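EscN (Escherichia coli O127:H6, PDB 2OBL) belongs to the ATP synthase alpha/beta family, is a component of the type III secretion system, and contains a nucleotide-binding domain of the P-loop class. Local coordinates at residues 100-106 and 126-132; 164-170 and 216-222; 5-11 and 150-155. The protein carries 1 engineered substitution. All blocks are in the same frame, centred on the assembly; numbering follows the deposited sequence. Where two conformers were deposited one is given.

Contact 1. Residues 100-106 and 126-132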
loop_
_atom_site.group_PDB
_atom_site.type_symbol
_atom_site.label_atom_id
_atom_site.label_comp_id
_atom_site.label_asym_id
_atom_site.label_seq_id
_atom_site.Cartn_x
_atom_site.Cartn_y
_atom_site.Cartn_z
ATOM N N ILE A 100 7.324 -8.974 6.213
ATOM C CA ILE A 100 6.136 -8.140 6.080
ATOM C C ILE A 100 5.510 -7.957 7.451
ATOM O O ILE A 100 5.259 -8.928 8.168
ATOM C CB ILE A 100 5.083 -8.763 5.124
ATOM C CG1 ILE A 100 5.691 -9.026 3.745
ATOM C CG2 ILE A 100 3.881 -7.833 4.989
ATOM C CD1 ILE A 100 4.836 -9.950 2.896
ATOM N N VAL A 101 5.282 -6.702 7.827
ATOM C CA VAL A 101 4.552 -6.418 9.036
ATOM C C VAL A 101 3.227 -5.805 8.624
ATOM O O VAL A 101 3.194 -4.731 8.027
ATOM C CB VAL A 101 5.329 -5.467 9.964
ATOM C CG1 VAL A 101 4.524 -5.147 11.207
ATOM C CG2 VAL A 101 6.686 -6.076 10.322
ATOM N N LEU A 102 2.149 -6.509 8.949
ATOM C CA LEU A 102 0.798 -6.098 8.598
ATOM C C LEU A 102 0.092 -5.551 9.823
ATOM O O LEU A 102 0.209 -6.107 10.924
ATOM C CB LEU A 102 0.019 -7.295 8.054
ATOM C CG LEU A 102 0.139 -7.585 6.562
ATOM C CD1 LEU A 102 -0.202 -9.024 6.255
ATOM C CD2 LEU A 102 -0.801 -6.660 5.792
ATOM N N ALA A 103 -0.605 -4.436 9.639
ATOM C CA ALA A 103 -1.480 -3.919 10.655
ATOM C C ALA A 103 -2.866 -3.929 10.052
ATOM O O ALA A 103 -3.150 -3.185 9.089
ATOM C CB ALA A 103 -1.080 -2.521 11.073
ATOM N N LEU A 104 -3.713 -4.809 10.577
ATOM C CA LEU A 104 -5.095 -4.916 10.121
ATOM C C LEU A 104 -6.005 -4.330 11.191
ATOM O O LEU A 104 -6.264 -4.958 12.230
ATOM C CB LEU A 104 -5.453 -6.375 9.845
ATOM C CG LEU A 104 -4.524 -7.127 8.886
ATOM C CD1 LEU A 104 -4.998 -8.559 8.707
ATOM C CD2 LEU A 104 -4.471 -6.409 7.555
ATOM N N ILE A 105 -6.474 -3.117 10.933
ATOM C CA ILE A 105 -7.127 -2.306 11.948
ATOM C C ILE A 105 -8.589 -1.987 11.630
ATOM O O ILE A 105 -8.919 -1.439 10.571
ATOM C CB ILE A 105 -6.358 -0.957 12.145
ATOM C CG1 ILE A 105 -4.864 -1.216 12.463
ATOM C CG2 ILE A 105 -7.076 -0.074 13.190
ATOM C CD1 ILE A 105 -4.022 0.060 12.604
ATOM N N GLY A 106 -9.469 -2.327 12.561
ATOM C CA GLY A 106 -10.824 -1.774 12.580
ATOM C C GLY A 106 -11.899 -2.486 11.777
ATOM O O GLY A 106 -13.038 -2.015 11.714
ATOM N N LYS A 126 6.903 -15.225 6.795
ATOM C CA LYS A 126 7.696 -13.993 6.911
ATOM C C LYS A 126 6.871 -12.782 7.340
ATOM O O LYS A 126 7.346 -11.643 7.257
ATOM C CB LYS A 126 8.437 -13.687 5.613
ATOM C CG LYS A 126 7.555 -13.359 4.437
ATOM C CD LYS A 126 8.423 -13.018 3.235
ATOM C CE LYS A 126 7.592 -12.621 2.027
ATOM N NZ LYS A 126 8.508 -12.356 0.881
ATOM N N CYS A 127 5.657 -13.040 7.819
ATOM C CA CYS A 127 4.742 -11.989 8.259
ATOM C C CYS A 127 4.635 -11.885 9.773
ATOM O O CYS A 127 4.641 -12.890 10.490
ATOM C CB CYS A 127 3.328 -12.245 7.716
ATOM S SG CYS A 127 3.082 -11.965 5.948
ATOM N N VAL A 128 4.518 -10.657 10.253
ATOM C CA VAL A 128 3.980 -10.412 11.585
ATOM C C VAL A 128 2.609 -9.774 11.400
ATOM O O VAL A 128 2.467 -8.778 10.685
ATOM C CB VAL A 128 4.887 -9.481 12.420
ATOM C CG1 VAL A 128 4.337 -9.363 13.838
ATOM C CG2 VAL A 128 6.313 -10.015 12.453
ATOM N N LEU A 129 1.589 -10.365 12.012
ATOM C CA LEU A 129 0.210 -9.953 11.770
ATOM C C LEU A 129 -0.351 -9.239 12.992
ATOM O O LEU A 129 -0.763 -9.889 13.954
ATOM C CB LEU A 129 -0.641 -11.187 11.457
ATOM C CG LEU A 129 -0.110 -12.065 10.321
ATOM C CD1 LEU A 129 -0.836 -13.407 10.292
ATOM C CD2 LEU A 129 -0.276 -11.353 9.003
ATOM N N VAL A 130 -0.333 -7.904 12.968
ATOM C CA VAL A 130 -0.906 -7.115 14.047
ATOM C C VAL A 130 -2.382 -6.894 13.721
ATOM O O VAL A 130 -2.728 -6.223 12.750
ATOM C CB VAL A 130 -0.196 -5.763 14.211
ATOM C CG1 VAL A 130 -0.858 -4.955 15.346
ATOM C CG2 VAL A 130 1.302 -5.973 14.465
ATOM N N VAL A 131 -3.255 -7.508 14.509
ATOM C CA VAL A 131 -4.678 -7.475 14.190
ATOM C C VAL A 131 -5.489 -6.911 15.335
ATOM O O VAL A 131 -5.414 -7.402 16.473
ATOM C CB VAL A 131 -5.199 -8.888 13.859
ATOM C CG1 VAL A 131 -6.718 -8.862 13.603
ATOM C CG2 VAL A 131 -4.420 -9.483 12.689
ATOM N N THR A 132 -6.272 -5.873 15.039
ATOM C CA THR A 132 -7.199 -5.310 16.019
ATOM C C THR A 132 -8.536 -5.037 15.357
ATOM O O THR A 132 -8.675 -4.066 14.601
ATOM C CB THR A 132 -6.659 -4.011 16.667
ATOM O OG1 THR A 132 -6.319 -3.055 15.650
ATOM C CG2 THR A 132 -5.428 -4.315 17.499
#

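Contact 2. Residues 164-170 and 216-222. With IMD (imidazole), chain D.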
loop_
_atom_site.group_PDB
_atom_site.type_symbol
_atom_site.label_atom_id
_atom_site.label_comp_id
_atom_site.label_asym_id
_atom_site.label_seq_id
_atom_site.Cartn_x
_atom_site.Cartn_y
_atom_site.Cartn_z
ATOM N N LEU A 164 6.066 -2.624 5.548
ATOM C CA LEU A 164 5.032 -2.323 6.537
ATOM C C LEU A 164 3.748 -2.024 5.772
ATOM O O LEU A 164 3.720 -1.141 4.914
ATOM C CB LEU A 164 5.429 -1.100 7.360
ATOM C CG LEU A 164 4.370 -0.531 8.318
ATOM C CD1 LEU A 164 4.001 -1.566 9.406
ATOM C CD2 LEU A 164 4.914 0.749 8.950
ATOM N N MET A 165 2.686 -2.763 6.068
ATOM C CA MET A 165 1.446 -2.567 5.336
ATOM C C MET A 165 0.311 -2.335 6.324
ATOM O O MET A 165 -0.032 -3.222 7.110
ATOM C CB MET A 165 1.149 -3.768 4.418
ATOM C CG MET A 165 -0.210 -3.670 3.723
ATOM S SD MET A 165 -0.640 -5.050 2.611
ATOM C CE MET A 165 0.489 -4.813 1.252
ATOM N N MET A 166 -0.251 -1.137 6.293
ATOM C CA MET A 166 -1.237 -0.744 7.281
ATOM C C MET A 166 -2.591 -0.562 6.615
ATOM O O MET A 166 -2.780 0.356 5.823
ATOM C CB MET A 166 -0.815 0.547 7.972
ATOM C CG MET A 166 -1.861 0.998 8.987
ATOM S SD MET A 166 -1.437 2.514 9.851
ATOM C CE MET A 166 0.246 2.167 10.286
ATOM N N ASP A 167 -3.525 -1.450 6.940
ATOM C CA ASP A 167 -4.872 -1.409 6.385
ATOM C C ASP A 167 -5.802 -1.250 7.593
ATOM O O ASP A 167 -6.173 -2.254 8.205
ATOM C CB ASP A 167 -5.150 -2.734 5.639
ATOM C CG ASP A 167 -6.464 -2.728 4.844
ATOM O OD1 ASP A 167 -6.913 -1.664 4.371
ATOM O OD2 ASP A 167 -7.063 -3.815 4.684
ATOM N N SER A 168 -6.175 -0.018 7.958
ATOM C CA SER A 168 -5.977 1.192 7.161
ATOM C C SER A 168 -5.575 2.365 8.038
ATOM O O SER A 168 -5.861 2.373 9.237
ATOM C CB SER A 168 -7.311 1.570 6.505
ATOM O OG SER A 168 -8.317 1.785 7.504
ATOM N N VAL A 169 -4.946 3.374 7.443
ATOM C CA VAL A 169 -4.669 4.579 8.202
ATOM C C VAL A 169 -5.997 5.254 8.552
ATOM O O VAL A 169 -6.106 5.914 9.580
ATOM C CB VAL A 169 -3.665 5.517 7.476
ATOM C CG1 VAL A 169 -4.265 6.122 6.215
ATOM C CG2 VAL A 169 -3.169 6.603 8.443
ATOM N N THR A 170 -7.009 5.065 7.696
ATOM C CA THR A 170 -8.340 5.624 7.962
ATOM C C THR A 170 -8.919 5.146 9.296
ATOM O O THR A 170 -9.400 5.944 10.101
ATOM C CB THR A 170 -9.306 5.246 6.829
ATOM O OG1 THR A 170 -8.821 5.809 5.602
ATOM C CG2 THR A 170 -10.726 5.762 7.132
ATOM N N THR A 216 9.730 0.018 3.789
ATOM C CA THR A 216 8.895 0.590 2.753
ATOM C C THR A 216 7.501 0.376 3.269
ATOM O O THR A 216 7.173 -0.728 3.746
ATOM C CB THR A 216 9.082 -0.159 1.422
ATOM O OG1 THR A 216 10.471 -0.166 1.082
ATOM C CG2 THR A 216 8.279 0.508 0.304
ATOM N N ALA A 217 6.673 1.414 3.210
ATOM C CA ALA A 217 5.395 1.331 3.881
ATOM C C ALA A 217 4.256 1.626 2.925
ATOM O O ALA A 217 4.360 2.522 2.098
ATOM C CB ALA A 217 5.364 2.277 5.070
ATOM N N ILE A 218 3.187 0.848 3.046
ATOM C CA ILE A 218 1.970 1.082 2.287
ATOM C C ILE A 218 0.855 1.329 3.277
ATOM O O ILE A 218 0.610 0.494 4.152
ATOM C CB ILE A 218 1.632 -0.148 1.450
ATOM C CG1 ILE A 218 2.643 -0.312 0.314
ATOM C CG2 ILE A 218 0.220 -0.070 0.900
ATOM C CD1 ILE A 218 2.481 -1.664 -0.427
ATOM N N TYR A 219 0.183 2.470 3.125
ATOM C CA TYR A 219 -0.925 2.873 4.001
ATOM C C TYR A 219 -2.206 2.940 3.189
ATOM O O TYR A 219 -2.248 3.629 2.161
ATOM C CB TYR A 219 -0.636 4.259 4.600
ATOM C CG TYR A 219 0.667 4.334 5.346
ATOM C CD1 TYR A 219 0.734 3.979 6.693
ATOM C CD2 TYR A 219 1.845 4.740 4.702
ATOM C CE1 TYR A 219 1.930 4.031 7.391
ATOM C CE2 TYR A 219 3.057 4.789 5.388
ATOM C CZ TYR A 219 3.087 4.441 6.734
ATOM O OH TYR A 219 4.270 4.488 7.406
ATOM N N THR A 220 -3.250 2.248 3.618
ATOM C CA THR A 220 -4.516 2.371 2.865
ATOM C C THR A 220 -5.411 3.458 3.437
ATOM O O THR A 220 -5.448 3.694 4.645
ATOM C CB THR A 220 -5.306 1.066 2.759
ATOM O OG1 THR A 220 -5.819 0.709 4.042
ATOM C CG2 THR A 220 -4.418 -0.064 2.215
ATOM N N VAL A 221 -6.134 4.106 2.534
ATOM C CA VAL A 221 -7.092 5.143 2.845
ATOM C C VAL A 221 -8.433 4.665 2.273
ATOM O O VAL A 221 -8.549 4.370 1.074
ATOM C CB VAL A 221 -6.697 6.484 2.204
ATOM C CG1 VAL A 221 -7.804 7.544 2.455
ATOM C CG2 VAL A 221 -5.323 6.954 2.739
ATOM N N LEU A 222 -9.429 4.571 3.138
ATOM C CA LEU A 222 -10.698 3.947 2.771
ATOM C C LEU A 222 -11.629 5.062 2.391
ATOM O O LEU A 222 -11.854 5.988 3.184
ATOM C CB LEU A 222 -11.277 3.170 3.946
ATOM C CG LEU A 222 -10.360 2.081 4.509
ATOM C CD1 LEU A 222 -11.162 1.170 5.447
ATOM C CD2 LEU A 222 -9.659 1.276 3.395
HETATM N N1 IMD D . -8.729 -5.747 8.707
HETATM C C2 IMD D . -8.051 -4.776 8.057
HETATM N N3 IMD D . -7.945 -5.146 6.754
HETATM C C4 IMD D . -8.554 -6.348 6.586
HETATM C C5 IMD D . -9.045 -6.731 7.825
#

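Contact 3. Residues 5-11 and 150-155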
loop_
_atom_site.group_PDB
_atom_site.type_symbol
_atom_site.label_atom_id
_atom_site.label_comp_id
_atom_site.label_asym_id
_atom_site.label_seq_id
_atom_site.Cartn_x
_atom_site.Cartn_y
_atom_site.Cartn_z
ATOM N N ILE A 5 6.479 -2.536 24.219
ATOM C CA ILE A 5 6.055 -3.868 23.782
ATOM C C ILE A 5 7.250 -4.802 23.775
ATOM O O ILE A 5 8.399 -4.346 23.810
ATOM C CB ILE A 5 5.423 -3.869 22.363
ATOM C CG1 ILE A 5 6.439 -3.388 21.324
ATOM C CG2 ILE A 5 4.139 -3.057 22.333
ATOM C CD1 ILE A 5 5.995 -3.630 19.885
ATOM N N ARG A 6 6.979 -6.104 23.742
ATOM C CA ARG A 6 8.045 -7.097 23.708
ATOM C C ARG A 6 8.194 -7.614 22.295
ATOM O O ARG A 6 7.213 -7.989 21.643
ATOM C CB ARG A 6 7.771 -8.265 24.662
ATOM C CG ARG A 6 7.654 -7.860 26.125
ATOM C CD ARG A 6 7.563 -9.067 27.035
ATOM N NE ARG A 6 8.847 -9.753 27.161
ATOM C CZ ARG A 6 9.928 -9.233 27.736
ATOM N NH1 ARG A 6 9.896 -8.004 28.243
ATOM N NH2 ARG A 6 11.049 -9.942 27.801
ATOM N N VAL A 7 9.430 -7.634 21.819
ATOM C CA VAL A 7 9.696 -8.041 20.452
ATOM C C VAL A 7 10.769 -9.111 20.384
ATOM O O VAL A 7 11.437 -9.392 21.382
ATOM C CB VAL A 7 10.087 -6.838 19.568
ATOM C CG1 VAL A 7 8.913 -5.874 19.440
ATOM C CG2 VAL A 7 11.329 -6.122 20.121
ATOM N N GLY A 8 10.924 -9.701 19.202
ATOM C CA GLY A 8 11.937 -10.720 18.946
ATOM C C GLY A 8 11.657 -11.420 17.636
ATOM O O GLY A 8 10.594 -11.236 17.038
ATOM N N ASP A 9 12.594 -12.243 17.181
ATOM C CA ASP A 9 12.377 -12.970 15.935
ATOM C C ASP A 9 11.130 -13.860 16.000
ATOM O O ASP A 9 10.506 -14.125 14.972
ATOM C CB ASP A 9 13.595 -13.821 15.572
ATOM C CG ASP A 9 14.792 -12.996 15.148
ATOM O OD1 ASP A 9 14.670 -11.770 14.930
ATOM O OD2 ASP A 9 15.876 -13.596 15.023
ATOM N N ALA A 10 10.763 -14.308 17.202
ATOM C CA ALA A 10 9.659 -15.260 17.373
ATOM C C ALA A 10 8.300 -14.674 16.998
ATOM O O ALA A 10 7.283 -15.385 16.976
ATOM C CB ALA A 10 9.631 -15.827 18.812
ATOM N N LEU A 11 8.293 -13.379 16.681
ATOM C CA LEU A 11 7.084 -12.704 16.250
ATOM C C LEU A 11 6.660 -13.177 14.862
ATOM O O LEU A 11 5.490 -13.086 14.508
ATOM C CB LEU A 11 7.274 -11.179 16.248
ATOM C CG LEU A 11 7.345 -10.436 17.582
ATOM C CD1 LEU A 11 7.687 -8.976 17.367
ATOM C CD2 LEU A 11 6.027 -10.561 18.342
ATOM N N THR A 150 6.848 -0.195 15.206
ATOM C CA THR A 150 7.953 -0.570 16.093
ATOM C C THR A 150 8.519 -1.937 15.721
ATOM O O THR A 150 9.727 -2.137 15.706
ATOM C CB THR A 150 7.496 -0.542 17.557
ATOM O OG1 THR A 150 7.145 0.811 17.897
ATOM C CG2 THR A 150 8.634 -1.005 18.488
ATOM N N ILE A 151 7.639 -2.879 15.416
ATOM C CA ILE A 151 8.077 -4.200 14.991
ATOM C C ILE A 151 8.838 -4.136 13.656
ATOM O O ILE A 151 9.859 -4.814 13.470
ATOM C CB ILE A 151 6.895 -5.185 14.928
ATOM C CG1 ILE A 151 6.377 -5.483 16.348
ATOM C CG2 ILE A 151 7.315 -6.479 14.238
ATOM C CD1 ILE A 151 5.017 -6.171 16.362
ATOM N N ALA A 152 8.347 -3.318 12.730
ATOM C CA ALA A 152 9.043 -3.091 11.474
ATOM C C ALA A 152 10.447 -2.553 11.716
ATOM O O ALA A 152 11.389 -2.967 11.049
ATOM C CB ALA A 152 8.239 -2.125 10.556
ATOM N N GLU A 153 10.582 -1.634 12.670
ATOM C CA GLU A 153 11.896 -1.084 13.026
ATOM C C GLU A 153 12.814 -2.158 13.599
ATOM O O GLU A 153 14.013 -2.195 13.295
ATOM C CB GLU A 153 11.744 0.080 14.006
ATOM C CG GLU A 153 11.110 1.318 13.393
ATOM C CD GLU A 153 10.669 2.330 14.428
ATOM O OE1 GLU A 153 10.462 1.940 15.594
ATOM O OE2 GLU A 153 10.517 3.517 14.069
ATOM N N TYR A 154 12.256 -3.038 14.422
ATOM C CA TYR A 154 13.044 -4.129 14.988
ATOM C C TYR A 154 13.635 -4.992 13.874
ATOM O O TYR A 154 14.830 -5.293 13.888
ATOM C CB TYR A 154 12.225 -4.994 15.949
ATOM C CG TYR A 154 12.925 -6.299 16.266
ATOM C CD1 TYR A 154 13.998 -6.343 17.157
ATOM C CD2 TYR A 154 12.539 -7.476 15.644
ATOM C CE1 TYR A 154 14.652 -7.528 17.419
ATOM C CE2 TYR A 154 13.184 -8.664 15.904
ATOM C CZ TYR A 154 14.236 -8.688 16.785
ATOM O OH TYR A 154 14.860 -9.891 17.026
ATOM N N PHE A 155 12.798 -5.394 12.917
ATOM C CA PHE A 155 13.273 -6.216 11.797
ATOM C C PHE A 155 14.204 -5.468 10.830
ATOM O O PHE A 155 15.204 -6.031 10.360
ATOM C CB PHE A 155 12.108 -6.929 11.100
ATOM C CG PHE A 155 11.577 -8.089 11.892
ATOM C CD1 PHE A 155 12.338 -9.247 12.033
ATOM C CD2 PHE A 155 10.363 -8.008 12.553
ATOM C CE1 PHE A 155 11.872 -10.327 12.783
ATOM C CE2 PHE A 155 9.886 -9.088 13.314
ATOM C CZ PHE A 155 10.638 -10.253 13.425
#

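Contact 1. Residues 100-106 and 126-132
The tightest apolar meeting here is between two leucines, L102 CD1 lying 3.6 Å from L129 CD2. On the same face of the sheet, C127 SG packs 3.9 Å from I100 CB, and L104 CD1 comes within 4.1 Å of V131 CG2; helix 109-116 covers this face, with V112 and F115 reaching L104. The other face carries V101, A103 and I105 beside V128, V130 and T132, and is covered by helix 138-156. Between the two layers, strands 100-105 and 127-132 run parallel, their axes 4.7 Å apart at an angle of 13°. Their ladder starts with I100 N to K126 O (2.9 Å), continues with V128 N to I100 O (2.8 Å) and L102 N to V128 O (2.9 Å), and finishes with G106 N donating to T132 O (2.8 Å). At the polar margin, the K126 chain extends along I100, CE lying 3.9 Å from I100 CD1, while its NZ bonds to the carbonyl of A97. In this family the strands belong to the nucleotide-binding domain. Seven main-chain hydrogen bonds between mainly aliphatic layers imply a dehydrated pair held by its backbone, with the one charged side chain kept to the margin.

Contact 2. Residues 164-170 and 216-222
A cis peptide joins D167 to S168, where strand 164-167 ends and the chain turns into the helix that starts at V169. S168 is the N-cap of that helix, its OG accepting from R171 N. D167 is bound at both carboxylate oxygens: OD1 accepts from T220 OG1 at 2.6 Å, and OD2 accepts from N3 of the imidazole, also at 2.6 Å, while forming a salt bridge with K84. K84 belongs to an apparent P-loop, so an acidic residue ending a hydrophobic parallel strand beside it is consistent with the Walker B position of P-loop NTPases. Before the turn, strands 164-167 and 216-222 pair in parallel, M166 N donating to I218 O (2.8 Å) and T220 N to M166 O (2.9 Å). M166 SD lies 5.4 Å from the centroid of the Y219 ring, at its edge, a Met-aromatic contact, with M166 CE 3.8 Å from Y219 CE1. Past the turn, V169 N donates to T220 O (2.9 Å) and T170 OG1 accepts from L222 N (2.8 Å).

Contact 3. Residues 5-11 and 150-155
Strand 5-7 and helix segment 150-155 run in roughly the same direction, their axes crossing at -31° with a closest approach of 9.7 Å. That spacing excludes any sharing of backbone hydrogen bonds and is bridged by side chains. After V7 the chain is fully extended at G8 and then folds into a short 3-10 turn over residues 9-11, in which L11 N donates to G8 O (3.2 Å); the turn brings L11 back toward the helix that V7 already faces. I151 is the common apolar partner: its CG1 lies 4.0 Å from I5 CD1, 4.0 Å from V7 CG1 and 3.9 Å from L11 CD1. T150 adds its methyl, CG2 lying 4.0 Å from I5 CD1. One helical turn further on, the Y154 ring stands beside the end of the strand, its CD1 4.0 Å from V7 CG2 and one face beneath G8 N, while its hydroxyl donates to the carboxylate of D9 (Y154 OH to D9 OD1, 2.8 Å). This bond sits at the exposed border of an otherwise buried patch. The F155 ring meets L11 with its edge, CE2 lying 4.5 Å from L11 CB. Strand 4-7 pairs antiparallel with strand 34-37, I5 with R36 and V7 with F34 through main-chain hydrogen bonds, in a small two-stranded sheet. The arrangement is strand-on-helix packing, in which this sheet lies outside the end of a helix that flanks the parallel sheet of the nucleotide-binding alpha/beta domain, with V128 of strand 127-132 on the inner side.

From the N terminus, strand 4-7 and the turn after it pack on helix 138-156, so contact 3 closes a loop of 138 residues. Contact 1 lies wholly within that loop, pairing strands 99-105 and 127-132, which are linked by a largely helical connection. Helix 138-156 then leads from strand 127-132 to strand 161-167, a beta-alpha-beta crossover that passes over strand 99-105. Contact 2 opens only after contact 3 has closed, and joins strand 161-167 to strand 214-222. Contacts 1 and 2 meet where strand 99-105 pairs with strand 161-167, so that four neighbouring parallel strands lie in the order 127-132, 99-105, 161-167, 214-222; V128 and V101 link contact 1 to contact 3 through I151 and F155.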